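Enoyl-CoA hydratase (Thermus thermophilus, PDB 1WZ8) probably catalyses the reversible hydration of 2-enoyl-CoA thioesters to 3-hydroxyacyl-CoA, as a hexameric member of the crotonase family. Local coordinates at residues Ala7-Leu12 / Ala43-Asp48; Gly20-Thr25 / Glu53-Val58; Pro106-Val111 / Glu197-Val202. All blocks are in the same frame, centred on the assembly; numbering follows the deposited sequence.

Contact 1 of 3, residues Ala7-Leu12 / Ala43-Asp48; sequences ARYPGL and ARVWRD
With chi1 of Y9 at -70°, its CG lies anti to the carbonyl carbon and beside the backbone N, and D48 sets its own CG in the same way; from these positions the two side chains meet through OH of Y9 and OD2 of D48. The contact fastens the N-terminal arm of this crotonase-fold chain, where the short helix 3-8 gives way through a type II turn at Y9-L12 to the first strand of the sheet, onto helix 36-49. V45 packs over one face of the Y9 ring in a CH-pi contact, its CB 4.1 Å from the ring centroid and displaced toward the rim, nearest to CE1. The same CB is 4.0 Å from CD1 of L12, so V45 meets Y9 and L12 side by side. L12 also reaches I24 and F26 of strand 21-26 as well as L38 and L42, tying the end of the arm to the sheet beneath the helix.

The polar part is concentrated on a single oxygen. OD2 of D48 accepts a hydrogen bond from OH of Y9 at 2.4 Å, so short that the exact length is doubtful, with OD2 close to the ring plane. It also receives NH2 of R8 in a salt bridge, and the guanidinium and carboxylate planes stand 79° apart. An alanine at Y9 would probably leave D48 with the arginine as its one partner across this contact and open a gap over V45 where the ring had lain. The salt bridge itself is nearly straight, with an N-H...O angle of 169°: OD2 of D48 lies in the guanidinium plane, and NH2 of R8 meets it at 2.9 Å on the syn side, though lifted out of the carboxylate plane.

Contact 2 of 3, residues Gly20-Thr25 / Glu53-Val58; sequences GVLEIT and EGVRAV
G20 and L22 on one segment and V58 on the other have the most surface buried where strand 21-26 runs parallel to strand 57-62, the pairing that a beta-alpha-beta crossover through helix 36-49 produces in the crotonase fold. The carbonyl oxygen of G20 takes two backbone donors at the mouth of this pairing. R56 N approaches in the carbonyl plane, on a lone pair, at 2.8 Å from G20 O, while A57 N is farther from the same oxygen, at 3.2 Å, and tilted from that plane. The positive phi of G20 favours glycine, and a CB here would crowd CD of the R56 side chain, at only about 3.0 Å.

L22 continues the pairing: its N donates to A57 O at 2.9 Å, nearly along the C=O axis. Chi1 of 177° sets CG of L22 anti to the backbone N. Farther out, CD2 of L22 lies 3.9 Å from CG2 of V55. V58 points to the same face of the sheet as L22. Its CA makes a CA-H...O contact with L22 O, and its CG1 lies 4.1 Å from CD1 of I24.

Helix 36-49 packs on the face that bears L22 and V58, through L49 and W46. On the other face V21 and A57 meet A203, L206 and A207 of helix 195-207. The R56 guanidinium hydrogen-bonds through NE to A207 O, through NH2 to G209 O and through NH1 to P264 O of a second subunit, and strand 12-18 pairs with the outer edge of strand 21-26.

Contact 3 of 3, residues Pro106-Val111 / Glu197-Val202; sequences PVVAAV and EKALEV
Strand 107-111 and helix 197-202 run almost exactly antiparallel, with 173° between their N-to-C directions, and their axes come within 7.8 Å of each other. The backbones are nearest at A110 and A199, whose CA atoms are 5.3 Å apart. This is helix-on-sheet packing within the crotonase fold: helix 195-207 lies on one face of the main sheet, and alternate strand residues, V108 and A110, turn their side chains toward it.

Small side chains permit the close approach. CB of A110 meets CB of A199 at 3.6 Å, methyl to methyl, and the same CB of A199 comes 3.9 Å from CA of A110. Two residues earlier on the strand, V108 spreads its two branches over the helix. With CG1 anti to the backbone N (chi1 179°), that methyl sits over the turn at A199, 3.7 Å from A199 O and 4.1 Å from A199 CB. The other branch, CG2, extends to CG1 of V202, 4.0 Å away. A199 and V202, three residues apart on the helix, therefore receive the two methyls of one valine.

The neighbouring strands widen this apolar layer: L59 touches V108 and A199, while V130 packs on A199 and I128 on V202. V202 also packs on L171 of a second subunit, so the helix meets the sheet and the subunit interface together.

No hydrogen bond or charge pair joins the two segments. All five residues that touch are buried, and their association rests on the fit of methyl groups and on removing apolar surface from water; the salt bridge of K198 to E201 stays within the helix.

From the N terminus, contact 1 closes the first loop by laying the 7-12 arm on helix 36-49. Contact 2 opens within that loop and ends beyond it, so the two cross along the chain; contact 1 ends on helix 36-49, which the loop of contact 2 contains, and side-chain packing joins the two contacts. Contact 3 follows both in series, closing a much longer loop between strand 107-111 and helix 195-207. It is joined to contact 2 by backbone pairing of V58 with P106 and V108, and to contact 1 by W46 against V107. Together they tie the N-terminal arm, neighbouring strands of the main sheet and helices on its two faces.

Contact 1 of 3, residues Ala7-Leu12 / Ala43-Asp48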
# COMPACT_ATOMS: atom_id res chain seq x y z
N ALA A 7 36.32 -20.21 -4.31
CA ALA A 7 37.47 -19.32 -4.43
C ALA A 7 37.17 -17.88 -4.03
O ALA A 7 38.05 -17.17 -3.55
CB ALA A 7 38.00 -19.36 -5.86
N ARG A 8 35.93 -17.45 -4.23
CA ARG A 8 35.53 -16.07 -3.93
C ARG A 8 34.86 -15.83 -2.58
O ARG A 8 34.77 -14.69 -2.12
CB ARG A 8 34.62 -15.55 -5.04
CG ARG A 8 35.33 -15.26 -6.35
CD ARG A 8 34.33 -15.07 -7.49
NE ARG A 8 33.17 -14.28 -7.09
CZ ARG A 8 33.22 -13.03 -6.64
NH1 ARG A 8 34.39 -12.41 -6.54
NH2 ARG A 8 32.11 -12.39 -6.29
N TYR A 9 34.37 -16.89 -1.94
CA TYR A 9 33.68 -16.73 -0.66
C TYR A 9 34.28 -17.48 0.51
O TYR A 9 33.81 -18.55 0.89
CB TYR A 9 32.21 -17.12 -0.82
CG TYR A 9 31.42 -16.13 -1.65
CD1 TYR A 9 30.95 -14.94 -1.10
CD2 TYR A 9 31.17 -16.37 -3.01
CE1 TYR A 9 30.26 -14.01 -1.86
CE2 TYR A 9 30.48 -15.44 -3.78
CZ TYR A 9 30.03 -14.26 -3.21
OH TYR A 9 29.35 -13.33 -3.97
N PRO A 10 35.35 -16.93 1.11
CA PRO A 10 35.97 -17.60 2.25
C PRO A 10 34.95 -17.63 3.39
O PRO A 10 34.31 -16.62 3.67
CB PRO A 10 37.18 -16.73 2.55
CG PRO A 10 36.73 -15.36 2.14
CD PRO A 10 36.02 -15.64 0.83
N GLY A 11 34.81 -18.78 4.03
CA GLY A 11 33.85 -18.90 5.11
C GLY A 11 32.64 -19.70 4.64
O GLY A 11 31.88 -20.22 5.45
N LEU A 12 32.47 -19.78 3.33
CA LEU A 12 31.36 -20.53 2.75
C LEU A 12 31.87 -21.78 2.05
O LEU A 12 32.91 -21.75 1.38
CB LEU A 12 30.59 -19.67 1.75
CG LEU A 12 29.86 -18.44 2.29
CD1 LEU A 12 29.15 -17.73 1.14
CD2 LEU A 12 28.87 -18.84 3.36
N ALA A 43 25.55 -12.12 2.57
CA ALA A 43 24.65 -11.14 2.00
C ALA A 43 24.80 -10.98 0.49
O ALA A 43 23.83 -10.72 -0.21
CB ALA A 43 24.86 -9.79 2.68
N ARG A 44 26.02 -11.15 -0.00
CA ARG A 44 26.29 -10.97 -1.42
C ARG A 44 26.32 -12.22 -2.29
O ARG A 44 26.17 -12.13 -3.50
CB ARG A 44 27.62 -10.22 -1.60
CG ARG A 44 27.72 -8.96 -0.77
CD ARG A 44 29.07 -8.28 -0.92
NE ARG A 44 29.12 -7.41 -2.10
CZ ARG A 44 29.72 -6.22 -2.12
NH1 ARG A 44 30.31 -5.76 -1.03
NH2 ARG A 44 29.70 -5.49 -3.22
N VAL A 45 26.50 -13.39 -1.68
CA VAL A 45 26.57 -14.64 -2.44
C VAL A 45 25.35 -14.88 -3.34
O VAL A 45 25.46 -15.47 -4.41
CB VAL A 45 26.76 -15.85 -1.49
CG1 VAL A 45 25.54 -16.02 -0.59
CG2 VAL A 45 27.03 -17.12 -2.30
N TRP A 46 24.18 -14.40 -2.91
CA TRP A 46 22.96 -14.60 -3.67
C TRP A 46 23.01 -14.06 -5.10
O TRP A 46 22.43 -14.64 -6.01
CB TRP A 46 21.77 -14.02 -2.91
CG TRP A 46 21.66 -14.62 -1.54
CD1 TRP A 46 22.14 -14.10 -0.37
CD2 TRP A 46 21.16 -15.92 -1.21
NE1 TRP A 46 21.98 -15.00 0.66
CE2 TRP A 46 21.38 -16.13 0.17
CE3 TRP A 46 20.55 -16.94 -1.96
CZ2 TRP A 46 21.02 -17.31 0.82
CZ3 TRP A 46 20.20 -18.12 -1.31
CH2 TRP A 46 20.43 -18.30 0.06
N ARG A 47 23.71 -12.95 -5.30
CA ARG A 47 23.83 -12.37 -6.64
C ARG A 47 24.56 -13.32 -7.58
O ARG A 47 24.13 -13.52 -8.72
CB ARG A 47 24.57 -11.03 -6.58
CG ARG A 47 23.71 -9.88 -6.11
CD ARG A 47 24.57 -8.68 -5.76
NE ARG A 47 24.42 -8.33 -4.35
CZ ARG A 47 25.43 -7.97 -3.57
NH1 ARG A 47 26.66 -7.91 -4.05
NH2 ARG A 47 25.21 -7.68 -2.29
N ASP A 48 25.66 -13.89 -7.11
CA ASP A 48 26.43 -14.81 -7.93
C ASP A 48 25.76 -16.17 -8.09
O ASP A 48 25.99 -16.87 -9.08
CB ASP A 48 27.83 -14.99 -7.35
CG ASP A 48 28.63 -13.70 -7.35
OD1 ASP A 48 28.52 -12.93 -8.33
OD2 ASP A 48 29.37 -13.45 -6.38

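Contact 2 of 3, residues Gly20-Thr25 / Glu53-Val58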
# COMPACT_ATOMS: atom_id res chain seq x y z
N GLY A 20 20.43 -31.32 -7.69
CA GLY A 20 19.78 -30.02 -7.75
C GLY A 20 19.78 -29.22 -6.47
O GLY A 20 19.32 -28.08 -6.45
N VAL A 21 20.27 -29.81 -5.38
CA VAL A 21 20.30 -29.12 -4.10
C VAL A 21 21.68 -28.54 -3.82
O VAL A 21 22.63 -29.28 -3.52
CB VAL A 21 19.92 -30.06 -2.94
CG1 VAL A 21 19.94 -29.30 -1.63
CG2 VAL A 21 18.54 -30.67 -3.20
N LEU A 22 21.81 -27.22 -3.91
CA LEU A 22 23.08 -26.59 -3.63
C LEU A 22 23.11 -26.28 -2.14
O LEU A 22 22.34 -25.46 -1.64
CB LEU A 22 23.25 -25.29 -4.42
CG LEU A 22 24.55 -24.54 -4.12
CD1 LEU A 22 25.74 -25.44 -4.40
CD2 LEU A 22 24.62 -23.28 -4.95
N GLU A 23 24.01 -26.96 -1.43
CA GLU A 23 24.12 -26.76 0.00
C GLU A 23 25.22 -25.77 0.32
O GLU A 23 26.36 -25.94 -0.10
CB GLU A 23 24.41 -28.09 0.69
CG GLU A 23 24.55 -27.98 2.19
CD GLU A 23 25.07 -29.25 2.81
OE1 GLU A 23 26.23 -29.61 2.54
OE2 GLU A 23 24.31 -29.89 3.56
N ILE A 24 24.88 -24.72 1.06
CA ILE A 24 25.85 -23.71 1.46
C ILE A 24 26.06 -23.82 2.96
O ILE A 24 25.13 -23.57 3.74
CB ILE A 24 25.36 -22.29 1.12
CG1 ILE A 24 25.07 -22.16 -0.37
CG2 ILE A 24 26.42 -21.27 1.54
CD1 ILE A 24 24.64 -20.76 -0.80
N THR A 25 27.26 -24.21 3.36
CA THR A 25 27.62 -24.34 4.77
C THR A 25 28.50 -23.15 5.13
O THR A 25 29.51 -22.90 4.48
CB THR A 25 28.41 -25.64 5.04
OG1 THR A 25 27.60 -26.78 4.71
CG2 THR A 25 28.81 -25.73 6.51
N GLU A 53 24.28 -22.73 -12.83
CA GLU A 53 23.28 -23.54 -13.52
C GLU A 53 23.03 -24.84 -12.77
O GLU A 53 23.94 -25.42 -12.18
CB GLU A 53 23.75 -23.87 -14.94
CG GLU A 53 23.69 -22.70 -15.91
CD GLU A 53 24.07 -23.10 -17.32
OE1 GLU A 53 23.49 -24.08 -17.84
OE2 GLU A 53 24.94 -22.43 -17.91
N GLY A 54 21.78 -25.29 -12.78
CA GLY A 54 21.45 -26.53 -12.12
C GLY A 54 20.91 -26.41 -10.71
O GLY A 54 20.51 -27.42 -10.12
N VAL A 55 20.90 -25.21 -10.15
CA VAL A 55 20.38 -25.04 -8.79
C VAL A 55 18.85 -25.08 -8.83
O VAL A 55 18.22 -24.27 -9.51
CB VAL A 55 20.82 -23.70 -8.16
CG1 VAL A 55 20.19 -23.53 -6.79
CG2 VAL A 55 22.34 -23.66 -8.04
N ARG A 56 18.26 -26.03 -8.10
CA ARG A 56 16.81 -26.14 -8.04
C ARG A 56 16.32 -25.79 -6.64
O ARG A 56 15.16 -25.47 -6.43
CB ARG A 56 16.36 -27.56 -8.45
CG ARG A 56 16.70 -27.90 -9.91
CD ARG A 56 16.31 -29.33 -10.29
NE ARG A 56 14.87 -29.51 -10.49
CZ ARG A 56 14.22 -29.21 -11.61
NH1 ARG A 56 14.86 -28.70 -12.65
NH2 ARG A 56 12.91 -29.42 -11.68
N ALA A 57 17.24 -25.84 -5.68
CA ALA A 57 16.94 -25.50 -4.29
C ALA A 57 18.24 -25.25 -3.54
O ALA A 57 19.26 -25.89 -3.82
CB ALA A 57 16.16 -26.62 -3.61
N VAL A 58 18.22 -24.30 -2.61
CA VAL A 58 19.39 -23.99 -1.81
C VAL A 58 19.15 -24.41 -0.36
O VAL A 58 18.07 -24.19 0.20
CB VAL A 58 19.70 -22.47 -1.85
CG1 VAL A 58 20.78 -22.12 -0.83
CG2 VAL A 58 20.16 -22.09 -3.25

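Contact 3 of 3, residues Pro106-Val111 / Glu197-Val202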
# COMPACT_ATOMS: atom_id res chain seq x y z
N PRO A 106 13.84 -21.97 -4.37
CA PRO A 106 13.45 -22.10 -2.97
C PRO A 106 14.69 -22.27 -2.10
O PRO A 106 15.65 -22.94 -2.50
CB PRO A 106 12.58 -23.35 -2.97
CG PRO A 106 11.96 -23.32 -4.34
CD PRO A 106 13.14 -22.96 -5.21
N VAL A 107 14.67 -21.65 -0.93
CA VAL A 107 15.79 -21.72 0.01
C VAL A 107 15.30 -22.36 1.30
O VAL A 107 14.28 -21.95 1.85
CB VAL A 107 16.35 -20.31 0.31
CG1 VAL A 107 17.47 -20.39 1.35
CG2 VAL A 107 16.84 -19.66 -0.97
N VAL A 108 16.03 -23.36 1.78
CA VAL A 108 15.69 -24.06 3.00
C VAL A 108 16.81 -23.85 4.01
O VAL A 108 17.98 -23.87 3.65
CB VAL A 108 15.55 -25.58 2.76
CG1 VAL A 108 15.22 -26.30 4.06
CG2 VAL A 108 14.49 -25.86 1.70
N ALA A 109 16.44 -23.63 5.27
CA ALA A 109 17.44 -23.43 6.31
C ALA A 109 17.35 -24.54 7.36
O ALA A 109 16.28 -24.82 7.88
CB ALA A 109 17.25 -22.07 6.97
N ALA A 110 18.49 -25.17 7.65
CA ALA A 110 18.54 -26.22 8.66
C ALA A 110 19.02 -25.48 9.91
O ALA A 110 20.22 -25.37 10.15
CB ALA A 110 19.54 -27.30 8.26
N VAL A 111 18.07 -24.97 10.68
CA VAL A 111 18.38 -24.19 11.87
C VAL A 111 18.67 -25.05 13.09
O VAL A 111 17.76 -25.44 13.82
CB VAL A 111 17.24 -23.21 12.16
CG1 VAL A 111 17.70 -22.13 13.13
CG2 VAL A 111 16.74 -22.59 10.86
N GLU A 197 18.71 -33.65 8.62
CA GLU A 197 18.08 -34.72 7.83
C GLU A 197 16.75 -34.29 7.22
O GLU A 197 16.50 -34.53 6.03
CB GLU A 197 17.87 -35.96 8.71
CG GLU A 197 17.00 -37.03 8.08
CD GLU A 197 16.89 -38.27 8.96
OE1 GLU A 197 17.92 -38.93 9.17
OE2 GLU A 197 15.77 -38.57 9.43
N LYS A 198 15.88 -33.68 8.02
CA LYS A 198 14.57 -33.23 7.54
C LYS A 198 14.72 -32.06 6.58
O LYS A 198 14.02 -31.97 5.58
CB LYS A 198 13.68 -32.82 8.72
CG LYS A 198 12.28 -32.36 8.32
CD LYS A 198 11.47 -33.50 7.69
CE LYS A 198 10.04 -33.06 7.36
NZ LYS A 198 9.22 -34.17 6.79
N ALA A 199 15.64 -31.14 6.89
CA ALA A 199 15.84 -29.99 6.02
C ALA A 199 16.30 -30.45 4.64
O ALA A 199 15.84 -29.94 3.62
CB ALA A 199 16.88 -29.05 6.63
N LEU A 200 17.19 -31.43 4.61
CA LEU A 200 17.69 -31.96 3.34
C LEU A 200 16.54 -32.63 2.57
O LEU A 200 16.43 -32.48 1.36
CB LEU A 200 18.82 -32.96 3.59
CG LEU A 200 19.42 -33.61 2.34
CD1 LEU A 200 19.93 -32.52 1.39
CD2 LEU A 200 20.54 -34.56 2.73
N GLU A 201 15.69 -33.35 3.29
CA GLU A 201 14.55 -34.02 2.68
C GLU A 201 13.63 -32.99 2.02
O GLU A 201 13.12 -33.19 0.91
CB GLU A 201 13.77 -34.79 3.75
CG GLU A 201 12.55 -35.53 3.23
CD GLU A 201 11.67 -36.05 4.35
OE1 GLU A 201 12.17 -36.80 5.21
OE2 GLU A 201 10.46 -35.70 4.37
N VAL A 202 13.42 -31.88 2.72
CA VAL A 202 12.58 -30.81 2.21
C VAL A 202 13.22 -30.22 0.96
O VAL A 202 12.56 -30.03 -0.07
CB VAL A 202 12.39 -29.69 3.27
CG1 VAL A 202 11.64 -28.51 2.67
CG2 VAL A 202 11.63 -30.24 4.47